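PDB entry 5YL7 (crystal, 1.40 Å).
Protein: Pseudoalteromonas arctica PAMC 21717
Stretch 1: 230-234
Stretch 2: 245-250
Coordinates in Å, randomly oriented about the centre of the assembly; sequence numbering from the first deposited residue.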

# COMPACT_ATOMS: atom_id res chain seq x y z
N ARG A 230 12.05 -8.51 -12.22
CA ARG A 230 10.64 -8.71 -11.96
C ARG A 230 10.39 -9.82 -11.01
O ARG A 230 10.90 -10.96 -11.16
CB ARG A 230 9.87 -9.01 -13.30
CG ARG A 230 8.36 -8.94 -13.10
CD ARG A 230 7.63 -8.99 -14.42
NE ARG A 230 7.87 -10.20 -15.20
CZ ARG A 230 7.28 -11.36 -15.06
NH1 ARG A 230 6.33 -11.60 -14.22
NH2 ARG A 230 7.64 -12.35 -15.94
N ALA A 231 9.60 -9.64 -9.96
CA ALA A 231 9.20 -10.75 -9.11
C ALA A 231 8.38 -11.70 -9.90
O ALA A 231 7.57 -11.31 -10.73
CB ALA A 231 8.40 -10.19 -7.90
N TYR A 232 8.58 -13.01 -9.67
CA TYR A 232 8.00 -14.02 -10.57
C TYR A 232 6.53 -13.88 -10.76
O TYR A 232 6.00 -14.23 -11.85
CB TYR A 232 8.34 -15.43 -10.07
CG TYR A 232 7.90 -15.76 -8.68
CD1 TYR A 232 6.66 -16.29 -8.40
CD2 TYR A 232 8.74 -15.54 -7.56
CE1 TYR A 232 6.27 -16.64 -7.13
CE2 TYR A 232 8.40 -15.88 -6.31
CZ TYR A 232 7.17 -16.43 -6.06
OH TYR A 232 6.75 -16.85 -4.78
N TYR A 233 5.76 -13.45 -9.77
CA TYR A 233 4.32 -13.36 -9.82
C TYR A 233 3.83 -12.01 -10.41
O TYR A 233 2.62 -11.90 -10.59
CB TYR A 233 3.73 -13.53 -8.40
CG TYR A 233 4.32 -12.52 -7.44
CD1 TYR A 233 3.93 -11.19 -7.48
CD2 TYR A 233 5.36 -12.83 -6.55
CE1 TYR A 233 4.56 -10.23 -6.70
CE2 TYR A 233 5.97 -11.90 -5.78
CZ TYR A 233 5.64 -10.59 -5.88
OH TYR A 233 6.24 -9.60 -5.13
N SER A 234 4.71 -11.04 -10.58
CA SER A 234 4.17 -9.71 -10.84
C SER A 234 3.53 -9.64 -12.20
O SER A 234 4.08 -10.07 -13.22
CB SER A 234 5.32 -8.75 -10.83
OG SER A 234 4.77 -7.38 -10.93
N PRO A 245 10.18 -2.70 -4.87
CA PRO A 245 10.32 -4.01 -4.26
C PRO A 245 9.06 -4.49 -3.62
O PRO A 245 8.52 -3.89 -2.70
CB PRO A 245 11.46 -3.77 -3.22
CG PRO A 245 11.42 -2.35 -2.98
CD PRO A 245 11.08 -1.71 -4.26
N GLY A 246 8.59 -5.68 -4.04
CA GLY A 246 7.57 -6.44 -3.39
C GLY A 246 7.94 -7.80 -2.89
O GLY A 246 7.15 -8.49 -2.29
N GLY A 247 9.20 -8.19 -3.22
CA GLY A 247 9.76 -9.45 -2.71
C GLY A 247 9.45 -10.64 -3.56
O GLY A 247 8.50 -10.67 -4.33
N ALA A 248 10.32 -11.63 -3.44
CA ALA A 248 10.15 -12.91 -4.18
C ALA A 248 10.53 -14.03 -3.25
O ALA A 248 11.77 -14.33 -3.16
CB ALA A 248 10.92 -12.89 -5.46
N GLN A 249 9.55 -14.65 -2.61
CA GLN A 249 9.75 -15.66 -1.60
C GLN A 249 9.59 -17.02 -2.19
O GLN A 249 8.86 -17.23 -3.18
CB GLN A 249 8.69 -15.46 -0.50
CG GLN A 249 8.83 -14.14 0.29
CD GLN A 249 7.73 -14.03 1.31
OE1 GLN A 249 6.55 -14.13 0.99
NE2 GLN A 249 8.09 -13.85 2.62
N SER A 250 10.20 -18.03 -1.53
CA SER A 250 10.01 -19.42 -1.95
C SER A 250 9.44 -20.26 -0.85
O SER A 250 9.21 -21.47 -1.03
CB SER A 250 11.26 -20.03 -2.57
OG SER A 250 12.28 -20.29 -1.60

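Tyrosine is well suited to tying one loop to another, because its ring can cover apolar neighbours while its hydroxyl reaches a backbone carbonyl of a neighbouring loop. The two segments here illustrate the principle. The two stretches do not pair as a regular ladder; the closest CA atoms, those of Ala 231 and Ala 248, lie 5.5 Å apart, and no backbone hydrogen bond crosses between the stretches.

The first stretch instead organises itself. Ala 231 to Ser 234 form a type I beta turn, closed by a hydrogen bond from Ser 234 N to Ala 231 O at 2.9 Å. Arg 230 reinforces it, its NH1 donating to Ser 234 O at 2.9 Å. Tyr 232 and Tyr 233 occupy the two central positions of the turn, both with chi1 in the p well, and each reaches a different carbonyl of the second stretch.

The polar contacts are two hydrogen bonds. Tyr 232 OH donates to Gln 249 O at 2.7 Å, and Tyr 233 OH donates to Gly 247 O at a short 2.6 Å. In both cases the acceptor lies at the ring edge, near its plane, where a phenolic hydrogen is readily directed. Because the acceptors are main-chain atoms, the side chain of Gln 249 is not needed for its pairing. Gly 246 lies close to the Tyr 233 hydroxyl: an ideal CB there would lie 3.1 Å from Tyr 233 OH, a tight fit. At Gly 247 the positive phi by itself favours glycine.

Apolar packing fills in around these bonds. Ala 248 CB lies 4.0 Å from Tyr 232 CE2 and 4.4 Å from Ala 231 CB. Ala 231 CB also makes a van der Waals contact at 3.6 Å with Gly 247 O, the same oxygen that accepts from Tyr 233 OH. The interface is small, burying 223 Å² in total.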